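Local coordinates for protein putative Nitroreductase (Anabaena variabilis ATCC 29413, PDB 3EO7) that binds flavin mononucleotide and probably acts as an oxidoreductase of the nitroreductase type, at residues H332-T337 and A470-N475; L345-L350 and Q404-I409; K351-F356 and L474-S479; R466-A471 and Y503-G508. All coordinates share one frame; numbering follows the deposited sequence.

Interaction 1 (H332-T337 and A470-N475). With FMN (flavin mononucleotide), chain B.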
# COMPACT_ATOMS: atom_id res chain seq x y z
N HIS A 332 -15.43 0.68 5.56
CA HIS A 332 -15.78 -0.27 6.59
C HIS A 332 -16.18 -1.65 6.04
O HIS A 332 -15.82 -2.67 6.63
CB HIS A 332 -16.88 0.29 7.51
CG HIS A 332 -17.24 -0.63 8.63
ND1 HIS A 332 -16.42 -0.83 9.72
CD2 HIS A 332 -18.32 -1.42 8.82
CE1 HIS A 332 -16.98 -1.71 10.53
NE2 HIS A 332 -18.13 -2.08 10.01
N LYS A 333 -16.91 -1.68 4.93
CA LYS A 333 -17.45 -2.94 4.38
C LYS A 333 -16.54 -3.65 3.38
O LYS A 333 -16.80 -4.81 3.02
CB LYS A 333 -18.81 -2.70 3.73
CG LYS A 333 -18.79 -2.01 2.41
CD LYS A 333 -20.23 -1.79 1.90
CE LYS A 333 -20.26 -1.08 0.55
NZ LYS A 333 -21.67 -0.83 0.08
N ARG A 334 -15.49 -2.96 2.95
CA ARG A 334 -14.61 -3.44 1.90
C ARG A 334 -14.05 -4.81 2.21
O ARG A 334 -13.47 -5.02 3.27
CB ARG A 334 -13.43 -2.48 1.73
CG ARG A 334 -12.43 -2.95 0.64
CD ARG A 334 -10.98 -2.64 0.99
NE ARG A 334 -10.56 -3.29 2.26
CZ ARG A 334 -10.27 -4.56 2.41
NH1 ARG A 334 -10.29 -5.40 1.38
NH2 ARG A 334 -9.90 -4.99 3.60
N ARG A 335 -14.23 -5.74 1.28
CA ARG A 335 -13.64 -7.08 1.35
C ARG A 335 -13.05 -7.41 -0.02
O ARG A 335 -13.53 -6.90 -1.04
CB ARG A 335 -14.72 -8.12 1.65
CG ARG A 335 -15.43 -7.97 2.99
CD ARG A 335 -14.73 -8.70 4.12
NE ARG A 335 -13.43 -8.14 4.50
CZ ARG A 335 -13.26 -7.19 5.41
NH1 ARG A 335 -14.29 -6.66 6.05
NH2 ARG A 335 -12.03 -6.79 5.73
N SER A 336 -12.04 -8.28 -0.03
CA SER A 336 -11.48 -8.81 -1.26
C SER A 336 -12.47 -9.88 -1.74
O SER A 336 -12.78 -10.83 -1.01
CB SER A 336 -10.11 -9.43 -1.01
OG SER A 336 -9.18 -8.42 -0.69
N THR A 337 -12.94 -9.74 -2.96
CA THR A 337 -13.90 -10.67 -3.54
C THR A 337 -13.30 -12.07 -3.78
O THR A 337 -12.24 -12.22 -4.35
CB THR A 337 -14.43 -10.10 -4.84
OG1 THR A 337 -14.83 -8.74 -4.60
CG2 THR A 337 -15.61 -10.92 -5.39
N ALA A 470 -12.78 2.07 -4.67
CA ALA A 470 -13.64 2.50 -5.77
C ALA A 470 -14.52 1.35 -6.28
O ALA A 470 -15.71 1.56 -6.55
CB ALA A 470 -12.83 3.14 -6.91
N ALA A 471 -13.95 0.17 -6.42
CA ALA A 471 -14.68 -0.99 -6.91
C ALA A 471 -15.83 -1.29 -5.98
O ALA A 471 -16.96 -1.44 -6.42
CB ALA A 471 -13.74 -2.25 -7.03
N ILE A 472 -15.55 -1.38 -4.68
CA ILE A 472 -16.58 -1.67 -3.69
C ILE A 472 -17.67 -0.59 -3.67
O ILE A 472 -18.85 -0.92 -3.62
CB ILE A 472 -15.98 -1.87 -2.29
CG1 ILE A 472 -15.03 -3.09 -2.28
CG2 ILE A 472 -17.11 -1.92 -1.21
CD1 ILE A 472 -15.66 -4.42 -2.74
N GLN A 473 -17.28 0.69 -3.76
CA GLN A 473 -18.26 1.77 -3.84
C GLN A 473 -19.22 1.62 -5.01
O GLN A 473 -20.39 1.95 -4.89
CB GLN A 473 -17.54 3.10 -3.95
CG GLN A 473 -18.43 4.35 -4.16
CD GLN A 473 -19.42 4.61 -3.05
OE1 GLN A 473 -19.25 4.17 -1.91
NE2 GLN A 473 -20.48 5.38 -3.37
N LEU A 474 -18.70 1.12 -6.13
CA LEU A 474 -19.48 0.87 -7.35
C LEU A 474 -20.15 -0.51 -7.41
O LEU A 474 -20.63 -0.90 -8.47
CB LEU A 474 -18.61 1.10 -8.58
CG LEU A 474 -18.05 2.53 -8.77
CD1 LEU A 474 -17.35 2.64 -10.11
CD2 LEU A 474 -19.11 3.58 -8.65
N ASN A 475 -20.18 -1.24 -6.28
CA ASN A 475 -20.84 -2.56 -6.20
C ASN A 475 -20.21 -3.58 -7.13
O ASN A 475 -20.88 -4.47 -7.66
CB ASN A 475 -22.32 -2.42 -6.51
CG ASN A 475 -23.02 -1.47 -5.57
OD1 ASN A 475 -23.70 -0.54 -5.99
ND2 ASN A 475 -22.82 -1.67 -4.29
N1 FMN B . -6.56 -12.82 -2.61
C2 FMN B . -6.58 -13.93 -3.44
O2 FMN B . -7.57 -14.65 -3.51
N3 FMN B . -5.50 -14.31 -4.20
C4 FMN B . -4.32 -13.64 -4.16
O4 FMN B . -3.44 -13.92 -5.00
C4A FMN B . -4.26 -12.51 -3.34
N5 FMN B . -3.07 -11.82 -3.21
C5A FMN B . -3.03 -10.63 -2.45
C6 FMN B . -1.89 -9.84 -2.39
C7 FMN B . -1.85 -8.68 -1.62
C7M FMN B . -0.61 -7.77 -1.67
C8 FMN B . -2.97 -8.29 -0.90
C8M FMN B . -3.05 -6.94 -0.21
C9 FMN B . -4.14 -9.06 -0.95
C9A FMN B . -4.17 -10.23 -1.73
N10 FMN B . -5.32 -11.01 -1.77
C10 FMN B . -5.37 -12.12 -2.57
C1' FMN B . -6.48 -10.77 -0.83
C2' FMN B . -6.22 -11.25 0.58
O2' FMN B . -6.41 -12.68 0.65
C3' FMN B . -7.14 -10.51 1.55
O3' FMN B . -6.79 -9.13 1.60
C4' FMN B . -7.19 -11.12 2.96
O4' FMN B . -7.70 -12.48 2.92
C5' FMN B . -8.05 -10.26 3.87
O5' FMN B . -9.36 -10.13 3.39
P FMN B . -10.00 -8.72 3.07
O1P FMN B . -9.21 -8.10 1.93
O2P FMN B . -11.44 -9.04 2.67
O3P FMN B . -9.96 -7.85 4.29
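Ile472 meets segment 332-337 with all three carbons beyond CB. Its CG2 lies 3.7 Å from CE of Lys333, and the two side chains run alongside each other, pointing opposite ways. Its CG1 is 3.9 Å from CG of Arg334. Its CD1 reaches the backbone O of Arg335. Lys333 has CG between its backbone N and carbonyl carbon (chi1 75°), and from there the extended chain lies with CG and CE both against CG2 of Ile472. Beyond helix 325-333, Arg334, Arg335 and Ser336 turn to the FMN phosphate. Arg334 and Arg335 both bend at chi2 and chi3, which leads their guanidinium groups away from Ile472. Both groups meet the phosphate at an edge. Arg334 NH1 donates to O1P at 3.0 Å, and its NH2 donates to O3P. Arg335 NE donates to O2P at 2.8 Å, and its NH2 makes a nearly straight bond to O3P (2.7 Å, 171°). Ser336 adds its backbone N to O2P and its OG to O1P, the latter at 2.6 Å. Arg335 NH1 also donates a hydrogen bond to Thr85 OG1 of strand 84-90. A leucine in place of Arg335 would probably leave O2P, O3P and Thr85 short of a donor and weaken the balance of charge at the phosphate. Helix 452-473 ends here in a Schellman motif with Asn475 as C-prime residue, while Thr337 pairs with Val478 of strand 477-481.

Interaction 2 (L345-L350 and Q404-I409). With PGR (R-1,2-propanediol), chain S.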
# COMPACT_ATOMS: atom_id res chain seq x y z
N LEU A 345 -17.93 -5.42 -16.84
CA LEU A 345 -18.00 -4.06 -16.33
C LEU A 345 -18.45 -3.20 -17.50
O LEU A 345 -18.26 -3.57 -18.66
CB LEU A 345 -16.64 -3.53 -15.86
CG LEU A 345 -16.33 -3.58 -14.37
CD1 LEU A 345 -16.67 -4.90 -13.74
CD2 LEU A 345 -14.86 -3.15 -14.15
N THR A 346 -19.04 -2.05 -17.20
CA THR A 346 -19.29 -1.07 -18.23
C THR A 346 -18.01 -0.25 -18.39
O THR A 346 -17.18 -0.17 -17.50
CB THR A 346 -20.45 -0.12 -17.91
OG1 THR A 346 -20.12 0.70 -16.78
CG2 THR A 346 -21.75 -0.89 -17.67
N PHE A 347 -17.85 0.40 -19.54
CA PHE A 347 -16.66 1.23 -19.71
C PHE A 347 -16.71 2.39 -18.72
O PHE A 347 -15.67 2.75 -18.14
CB PHE A 347 -16.53 1.68 -21.16
CG PHE A 347 -15.28 2.44 -21.46
CD1 PHE A 347 -14.05 2.06 -20.96
CD2 PHE A 347 -15.33 3.54 -22.30
CE1 PHE A 347 -12.91 2.77 -21.26
CE2 PHE A 347 -14.17 4.25 -22.61
CZ PHE A 347 -12.97 3.84 -22.09
N ASP A 348 -17.89 2.95 -18.48
CA ASP A 348 -18.02 4.00 -17.45
C ASP A 348 -17.53 3.54 -16.06
O ASP A 348 -16.92 4.32 -15.32
CB ASP A 348 -19.45 4.52 -17.35
CG ASP A 348 -19.79 5.52 -18.45
OD1 ASP A 348 -18.90 5.97 -19.20
OD2 ASP A 348 -20.99 5.86 -18.54
N GLU A 349 -17.80 2.28 -15.71
CA GLU A 349 -17.34 1.75 -14.43
C GLU A 349 -15.81 1.72 -14.40
O GLU A 349 -15.18 2.13 -13.44
CB GLU A 349 -17.92 0.36 -14.17
CG GLU A 349 -19.36 0.40 -13.65
CD GLU A 349 -20.09 -0.95 -13.66
OE1 GLU A 349 -19.67 -1.86 -14.42
OE2 GLU A 349 -21.13 -1.05 -12.94
N LEU A 350 -15.20 1.19 -15.46
CA LEU A 350 -13.74 1.14 -15.53
C LEU A 350 -13.18 2.55 -15.46
O LEU A 350 -12.24 2.79 -14.73
CB LEU A 350 -13.26 0.45 -16.82
CG LEU A 350 -11.74 0.37 -16.98
CD1 LEU A 350 -11.11 -0.44 -15.83
CD2 LEU A 350 -11.40 -0.21 -18.36
N GLN A 404 -4.84 10.69 -19.97
CA GLN A 404 -6.12 10.02 -19.75
C GLN A 404 -6.55 9.25 -20.99
O GLN A 404 -7.59 9.50 -21.61
CB GLN A 404 -7.21 10.95 -19.23
CG GLN A 404 -6.83 11.64 -17.92
CD GLN A 404 -8.05 12.15 -17.18
OE1 GLN A 404 -8.85 11.35 -16.68
NE2 GLN A 404 -8.20 13.47 -17.08
N GLU A 405 -5.70 8.29 -21.36
CA GLU A 405 -5.98 7.44 -22.49
C GLU A 405 -5.59 6.00 -22.22
O GLU A 405 -4.66 5.74 -21.46
CB GLU A 405 -5.16 7.88 -23.68
CG GLU A 405 -5.56 9.17 -24.27
CD GLU A 405 -4.67 9.59 -25.42
OE1 GLU A 405 -3.57 9.03 -25.64
OE2 GLU A 405 -5.07 10.56 -26.06
N LEU A 406 -6.33 5.09 -22.86
CA LEU A 406 -5.95 3.70 -22.99
C LEU A 406 -5.38 3.60 -24.42
O LEU A 406 -5.93 4.17 -25.35
CB LEU A 406 -7.12 2.74 -22.87
CG LEU A 406 -7.77 2.65 -21.49
CD1 LEU A 406 -9.11 1.90 -21.52
CD2 LEU A 406 -6.78 2.01 -20.52
N ARG A 407 -4.24 2.94 -24.55
CA ARG A 407 -3.60 2.75 -25.87
C ARG A 407 -3.53 1.23 -26.08
O ARG A 407 -2.92 0.54 -25.27
CB ARG A 407 -2.24 3.43 -25.89
CG ARG A 407 -2.39 4.92 -25.56
CD ARG A 407 -1.12 5.69 -25.49
NE ARG A 407 -1.40 7.09 -25.18
CZ ARG A 407 -0.52 7.97 -24.71
NH1 ARG A 407 0.71 7.60 -24.40
NH2 ARG A 407 -0.89 9.23 -24.49
N GLN A 408 -4.23 0.73 -27.10
CA GLN A 408 -4.32 -0.74 -27.34
C GLN A 408 -3.02 -1.26 -27.90
O GLN A 408 -2.56 -0.81 -28.95
CB GLN A 408 -5.45 -1.07 -28.30
CG GLN A 408 -5.79 -2.55 -28.40
CD GLN A 408 -6.85 -2.80 -29.41
OE1 GLN A 408 -6.57 -2.85 -30.62
NE2 GLN A 408 -8.09 -2.99 -28.95
N ILE A 409 -2.42 -2.19 -27.18
CA ILE A 409 -1.15 -2.80 -27.58
C ILE A 409 -1.31 -4.25 -28.03
O ILE A 409 -0.44 -4.76 -28.69
CB ILE A 409 -0.04 -2.58 -26.58
CG1 ILE A 409 -0.30 -3.31 -25.26
CG2 ILE A 409 0.23 -1.05 -26.41
CD1 ILE A 409 0.89 -3.16 -24.25
C1 PGR S . -2.94 -1.17 -32.42
C2 PGR S . -3.33 -2.65 -32.48
C3 PGR S . -2.75 -3.41 -31.28
O1 PGR S . -3.60 -0.45 -31.38
O2 PGR S . -4.74 -2.89 -32.63
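Leu406 meets Phe347 and Leu350 where a helix packs on a β-sheet, within the α+β fold of the nitroreductase family. Leu406 has the most surface buried of the three. Its CD1 touches CE1 of Phe347 at 3.9 Å, lying at the edge of the ring and near its plane. The ring and the leucine point at each other from the helix and the strand. Phe347 has CG anti to the backbone N (chi1 -175°), and this carries its ring across to the strand. Leu350, one turn further on, follows with a looser touch: its CD2 is 4.4 Å from the same CD1 of Leu406. The contact is small and wholly apolar. Strand 405-411 lies between strands 310-312 and 395-400, antiparallel to both, and Ile311 and Ile384 help to enclose the leucine and the ring. The helix starts with a capping box: Glu349 N donates to Thr346 OG1 at 3.0 Å, and Thr346 N donates back to Glu349 OE1 at 2.9 Å. Glu349 also makes a salt bridge to Arg509. Further along the strand, a propanediol, probably from the crystallisation liquor, donates from O1 to Gln408 O and from O2 to Gln408 OE1. Arg407 comes side-on to Glu405 in a salt bridge, with NE and NH2 both bonded to the single atom OE1, each at 2.9 Å.

Interaction 3 (K351-F356 and L474-S479). With FMN (flavin mononucleotide), chain B.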
# COMPACT_ATOMS: atom_id res chain seq x y z
N LYS A 351 -13.73 3.48 -16.25
CA LYS A 351 -13.25 4.87 -16.22
C LYS A 351 -13.34 5.49 -14.82
O LYS A 351 -12.44 6.22 -14.40
CB LYS A 351 -13.98 5.75 -17.22
CG LYS A 351 -13.56 5.50 -18.68
CD LYS A 351 -14.31 6.38 -19.69
CE LYS A 351 -15.77 6.01 -19.81
NZ LYS A 351 -16.44 6.80 -20.93
N ALA A 352 -14.44 5.21 -14.11
CA ALA A 352 -14.64 5.76 -12.76
C ALA A 352 -13.55 5.24 -11.80
O ALA A 352 -13.00 6.02 -11.00
CB ALA A 352 -16.05 5.46 -12.25
N LEU A 353 -13.24 3.93 -11.89
CA LEU A 353 -12.19 3.32 -11.06
C LEU A 353 -10.85 4.01 -11.30
O LEU A 353 -10.13 4.37 -10.36
CB LEU A 353 -12.05 1.83 -11.34
CG LEU A 353 -13.26 0.96 -11.11
CD1 LEU A 353 -12.92 -0.50 -11.46
CD2 LEU A 353 -13.72 1.12 -9.69
N LEU A 354 -10.52 4.21 -12.59
CA LEU A 354 -9.26 4.84 -12.96
C LEU A 354 -9.22 6.30 -12.50
O LEU A 354 -8.17 6.82 -12.11
CB LEU A 354 -9.02 4.74 -14.46
CG LEU A 354 -8.84 3.33 -15.02
CD1 LEU A 354 -8.69 3.36 -16.59
CD2 LEU A 354 -7.65 2.65 -14.33
N ASP A 355 -10.35 6.97 -12.59
CA ASP A 355 -10.43 8.38 -12.21
C ASP A 355 -10.13 8.57 -10.72
O ASP A 355 -9.34 9.42 -10.35
CB ASP A 355 -11.82 8.93 -12.53
CG ASP A 355 -11.92 10.43 -12.31
OD1 ASP A 355 -11.26 11.18 -13.05
OD2 ASP A 355 -12.68 10.83 -11.40
N PHE A 356 -10.75 7.74 -9.88
CA PHE A 356 -10.55 7.86 -8.44
C PHE A 356 -9.12 7.49 -8.07
O PHE A 356 -8.53 8.07 -7.17
CB PHE A 356 -11.55 7.04 -7.66
CG PHE A 356 -11.30 7.10 -6.18
CD1 PHE A 356 -11.56 8.28 -5.49
CD2 PHE A 356 -10.82 6.02 -5.48
CE1 PHE A 356 -11.32 8.38 -4.12
CE2 PHE A 356 -10.60 6.11 -4.08
CZ PHE A 356 -10.84 7.30 -3.42
N LEU A 474 -18.70 1.12 -6.13
CA LEU A 474 -19.48 0.87 -7.35
C LEU A 474 -20.15 -0.51 -7.41
O LEU A 474 -20.63 -0.90 -8.47
CB LEU A 474 -18.61 1.10 -8.58
CG LEU A 474 -18.05 2.53 -8.77
CD1 LEU A 474 -17.35 2.64 -10.11
CD2 LEU A 474 -19.11 3.58 -8.65
N ASN A 475 -20.18 -1.24 -6.28
CA ASN A 475 -20.84 -2.56 -6.20
C ASN A 475 -20.21 -3.58 -7.13
O ASN A 475 -20.88 -4.47 -7.66
CB ASN A 475 -22.32 -2.42 -6.51
CG ASN A 475 -23.02 -1.47 -5.57
OD1 ASN A 475 -23.70 -0.54 -5.99
ND2 ASN A 475 -22.82 -1.67 -4.29
N LEU A 476 -18.91 -3.45 -7.29
CA LEU A 476 -18.12 -4.34 -8.11
C LEU A 476 -17.28 -5.26 -7.23
O LEU A 476 -17.24 -5.11 -5.99
CB LEU A 476 -17.21 -3.53 -9.04
CG LEU A 476 -17.88 -2.53 -9.97
CD1 LEU A 476 -16.76 -1.78 -10.75
CD2 LEU A 476 -18.90 -3.19 -10.88
N GLY A 477 -16.66 -6.24 -7.86
CA GLY A 477 -15.74 -7.18 -7.21
C GLY A 477 -14.30 -6.79 -7.50
O GLY A 477 -14.01 -6.21 -8.55
N VAL A 478 -13.42 -7.06 -6.54
CA VAL A 478 -12.03 -6.71 -6.67
C VAL A 478 -11.15 -7.58 -5.79
O VAL A 478 -11.56 -7.99 -4.71
CB VAL A 478 -11.81 -5.20 -6.29
CG1 VAL A 478 -12.28 -4.91 -4.83
CG2 VAL A 478 -10.31 -4.76 -6.49
N SER A 479 -9.95 -7.87 -6.27
CA SER A 479 -8.97 -8.53 -5.45
C SER A 479 -7.57 -8.34 -6.00
O SER A 479 -7.33 -8.54 -7.18
CB SER A 479 -9.24 -10.04 -5.33
OG SER A 479 -8.29 -10.65 -4.45
N1 FMN B . -6.56 -12.82 -2.61
C2 FMN B . -6.58 -13.93 -3.44
O2 FMN B . -7.57 -14.65 -3.51
N3 FMN B . -5.50 -14.31 -4.20
C4 FMN B . -4.32 -13.64 -4.16
O4 FMN B . -3.44 -13.92 -5.00
C4A FMN B . -4.26 -12.51 -3.34
N5 FMN B . -3.07 -11.82 -3.21
C5A FMN B . -3.03 -10.63 -2.45
C6 FMN B . -1.89 -9.84 -2.39
C7 FMN B . -1.85 -8.68 -1.62
C7M FMN B . -0.61 -7.77 -1.67
C8 FMN B . -2.97 -8.29 -0.90
C8M FMN B . -3.05 -6.94 -0.21
C9 FMN B . -4.14 -9.06 -0.95
C9A FMN B . -4.17 -10.23 -1.73
N10 FMN B . -5.32 -11.01 -1.77
C10 FMN B . -5.37 -12.12 -2.57
C1' FMN B . -6.48 -10.77 -0.83
C2' FMN B . -6.22 -11.25 0.58
O2' FMN B . -6.41 -12.68 0.65
C3' FMN B . -7.14 -10.51 1.55
O3' FMN B . -6.79 -9.13 1.60
C4' FMN B . -7.19 -11.12 2.96
O4' FMN B . -7.70 -12.48 2.92
C5' FMN B . -8.05 -10.26 3.87
O5' FMN B . -9.36 -10.13 3.39
P FMN B . -10.00 -8.72 3.07
O1P FMN B . -9.21 -8.10 1.93
O2P FMN B . -11.44 -9.04 2.67
O3P FMN B . -9.96 -7.85 4.29
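Leu474 CD1 touches two neighbouring residues of helix 347-358, 3.8 Å from CB of Ala352 and 4.0 Å from CD2 of Leu353. These apolar touches make up most of the contact. Leu353 and Leu474 lie side by side, pointing opposite ways, and meet through one methyl each. Leu353 also uses its second branch: its CD1 is 4.1 Å from CD1 of Leu476. One leucine of the helix is thus shared by two leucines of the turn. No hydrogen bond joins the two segments. Polar links run instead to strand 500-508. Backbone bonds join Gly477 to Gly508 and Ser479 to Thr506, and Ser479 O also bonds Thr506 OG1. At the far end of the segment, Ser479 approaches the flavin. Its OG is anti to the backbone N (chi1 -177°) and stands 3.3 Å from FMN N1, making it part of the cofactor pocket. The contact therefore packs helix 347-358 against the tight turn between helix 452-473 and strand 477-481. Leu353 also touches Ala470 of helix 452-473 and Leu507 of strand 500-508, which puts it where two helices and the sheet meet.

Interaction 4 (R466-A471 and Y503-G508). With FMN (flavin mononucleotide), chain B.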
# COMPACT_ATOMS: atom_id res chain seq x y z
N ARG A 466 -6.90 2.38 -3.53
CA ARG A 466 -7.84 3.30 -4.13
C ARG A 466 -8.73 2.54 -5.11
O ARG A 466 -9.92 2.75 -5.16
CB ARG A 466 -7.13 4.46 -4.80
CG ARG A 466 -6.38 5.38 -3.81
CD ARG A 466 -5.75 6.58 -4.51
NE ARG A 466 -6.73 7.57 -4.97
CZ ARG A 466 -7.03 8.70 -4.32
NH1 ARG A 466 -6.45 8.97 -3.17
NH2 ARG A 466 -7.91 9.56 -4.80
N LEU A 467 -8.13 1.64 -5.89
CA LEU A 467 -8.90 0.83 -6.84
C LEU A 467 -9.88 -0.10 -6.11
O LEU A 467 -11.02 -0.26 -6.55
CB LEU A 467 -7.96 -0.05 -7.72
CG LEU A 467 -7.14 0.59 -8.83
CD1 LEU A 467 -6.01 -0.34 -9.33
CD2 LEU A 467 -8.11 0.96 -9.99
N ASN A 468 -9.45 -0.74 -5.02
CA ASN A 468 -10.30 -1.63 -4.25
C ASN A 468 -11.52 -0.87 -3.68
O ASN A 468 -12.65 -1.33 -3.79
CB ASN A 468 -9.54 -2.33 -3.10
CG ASN A 468 -8.79 -3.59 -3.55
OD1 ASN A 468 -9.14 -4.70 -3.13
ND2 ASN A 468 -7.77 -3.42 -4.39
N LEU A 469 -11.28 0.29 -3.08
CA LEU A 469 -12.34 1.10 -2.48
C LEU A 469 -13.31 1.59 -3.56
O LEU A 469 -14.54 1.48 -3.40
CB LEU A 469 -11.74 2.24 -1.68
CG LEU A 469 -11.04 1.83 -0.37
CD1 LEU A 469 -10.28 3.03 0.26
CD2 LEU A 469 -12.03 1.18 0.61
N ALA A 470 -12.78 2.07 -4.67
CA ALA A 470 -13.64 2.50 -5.77
C ALA A 470 -14.52 1.35 -6.28
O ALA A 470 -15.71 1.56 -6.55
CB ALA A 470 -12.83 3.14 -6.91
N ALA A 471 -13.95 0.17 -6.42
CA ALA A 471 -14.68 -0.99 -6.91
C ALA A 471 -15.83 -1.29 -5.98
O ALA A 471 -16.96 -1.44 -6.42
CB ALA A 471 -13.74 -2.25 -7.03
N TYR A 503 2.61 -5.71 -9.28
CA TYR A 503 1.36 -6.05 -8.62
C TYR A 503 0.26 -6.20 -9.65
O TYR A 503 0.36 -5.63 -10.74
CB TYR A 503 1.02 -4.94 -7.61
CG TYR A 503 -0.10 -5.19 -6.63
CD1 TYR A 503 -0.32 -6.44 -6.07
CD2 TYR A 503 -0.90 -4.13 -6.20
CE1 TYR A 503 -1.34 -6.67 -5.17
CE2 TYR A 503 -1.92 -4.32 -5.27
CZ TYR A 503 -2.12 -5.59 -4.74
OH TYR A 503 -3.08 -5.83 -3.83
N ILE A 504 -0.76 -6.97 -9.28
CA ILE A 504 -1.93 -7.24 -10.09
C ILE A 504 -3.18 -6.96 -9.26
O ILE A 504 -3.25 -7.33 -8.09
CB ILE A 504 -1.96 -8.71 -10.55
CG1 ILE A 504 -0.74 -9.00 -11.41
CG2 ILE A 504 -3.30 -9.09 -11.20
CD1 ILE A 504 -0.61 -10.49 -11.83
N THR A 505 -4.14 -6.30 -9.88
CA THR A 505 -5.45 -6.05 -9.26
C THR A 505 -6.54 -6.50 -10.25
O THR A 505 -6.62 -5.97 -11.35
CB THR A 505 -5.67 -4.59 -8.86
OG1 THR A 505 -4.67 -4.16 -7.94
CG2 THR A 505 -7.11 -4.39 -8.25
N THR A 506 -7.33 -7.48 -9.84
CA THR A 506 -8.43 -8.02 -10.63
C THR A 506 -9.69 -7.26 -10.29
O THR A 506 -9.87 -6.82 -9.16
CB THR A 506 -8.65 -9.55 -10.40
OG1 THR A 506 -9.02 -9.80 -9.03
CG2 THR A 506 -7.37 -10.37 -10.79
N LEU A 507 -10.54 -7.11 -11.30
CA LEU A 507 -11.80 -6.43 -11.19
C LEU A 507 -12.87 -7.25 -11.91
O LEU A 507 -12.66 -7.75 -13.02
CB LEU A 507 -11.70 -5.06 -11.85
CG LEU A 507 -10.68 -4.09 -11.27
CD1 LEU A 507 -10.37 -2.94 -12.24
CD2 LEU A 507 -11.24 -3.59 -9.91
N GLY A 508 -14.04 -7.33 -11.30
CA GLY A 508 -15.13 -8.10 -11.89
C GLY A 508 -16.44 -7.83 -11.21
O GLY A 508 -16.60 -6.79 -10.56
N1 FMN B . -6.56 -12.82 -2.61
C2 FMN B . -6.58 -13.93 -3.44
O2 FMN B . -7.57 -14.65 -3.51
N3 FMN B . -5.50 -14.31 -4.20
C4 FMN B . -4.32 -13.64 -4.16
O4 FMN B . -3.44 -13.92 -5.00
C4A FMN B . -4.26 -12.51 -3.34
N5 FMN B . -3.07 -11.82 -3.21
C5A FMN B . -3.03 -10.63 -2.45
C6 FMN B . -1.89 -9.84 -2.39
C7 FMN B . -1.85 -8.68 -1.62
C7M FMN B . -0.61 -7.77 -1.67
C8 FMN B . -2.97 -8.29 -0.90
C8M FMN B . -3.05 -6.94 -0.21
C9 FMN B . -4.14 -9.06 -0.95
C9A FMN B . -4.17 -10.23 -1.73
N10 FMN B . -5.32 -11.01 -1.77
C10 FMN B . -5.37 -12.12 -2.57
C1' FMN B . -6.48 -10.77 -0.83
C2' FMN B . -6.22 -11.25 0.58
O2' FMN B . -6.41 -12.68 0.65
C3' FMN B . -7.14 -10.51 1.55
O3' FMN B . -6.79 -9.13 1.60
C4' FMN B . -7.19 -11.12 2.96
O4' FMN B . -7.70 -12.48 2.92
C5' FMN B . -8.05 -10.26 3.87
O5' FMN B . -9.36 -10.13 3.39
P FMN B . -10.00 -8.72 3.07
O1P FMN B . -9.21 -8.10 1.93
O2P FMN B . -11.44 -9.04 2.67
O3P FMN B . -9.96 -7.85 4.29
O HOH W 1 -5.28 -4.63 -5.32
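Leu507 lays its CD2 against the methyl of Ala471, with 4.0 Å between CD2 and CB. Two residues earlier in the strand, Thr505 faces two helix residues. Its CG2 is 4.0 Å from ND2 of Asn468, and these two side chains approach at a slant. Its OG1 lies 4.3 Å from CD1 of Leu467. No direct hydrogen bond crosses between the segments, but a water bridges them. It accepts from Asn468 ND2 at 2.9 Å, and it is also hydrogen-bonded to Thr505 OG1 at 2.7 Å and to Tyr503 OH at 2.9 Å. Asn468 ND2 has a second partner in the helix itself, the carbonyl O of Gly464. This is helix-on-sheet packing in the α+β nitroreductase fold. The segment axes are nearly parallel, at 7°, and come within 9.8 Å of each other. Strand 500-508 runs between strands 433-439 and 477-481, antiparallel to both. Leu467 and Leu507 also touch Ile435 of the first of these neighbours. Tyr503 brings the contact to the cofactor. With CG anti to the backbone N (chi1 -169°), its ring reaches the dimethyl end of the flavin, and CE1 is 3.7 Å from FMN C7M. The methyl meets the ring obliquely. The Tyr503 hydroxyl is also hydrogen-bonded to His191 NE2 of helix 181-202. Losing the tyrosine ring and hydroxyl to an alanine here is likely to leave the C7M methyl less closely packed and the water and His191 each without this partner. Arg466, at the start of the segment, makes a salt bridge with Glu197 of that same helix.

How the interactions relate
Interactions 1, 3 and 4 cluster round the FMN pocket, with centres 6 to 9 Å apart. Interaction 2 lies further out, its centre 12 Å from that of interaction 3 and 20 Å from that of interaction 1. Helix 452-473 serves interactions 1 and 4, and helix 347-358 serves interactions 2 and 3. Interactions 2, 3 and 4 reach the same mixed sheet, in which strands 477-481 and 500-508 are neighbours. Along the chain, segments 332-337, 345-350 and 351-356 come first, then 404-409, 466-471, 470-475, 474-479 and 503-508. Parts far apart in the sequence thus come together, and three of the four contacts touch the flavin cofactor.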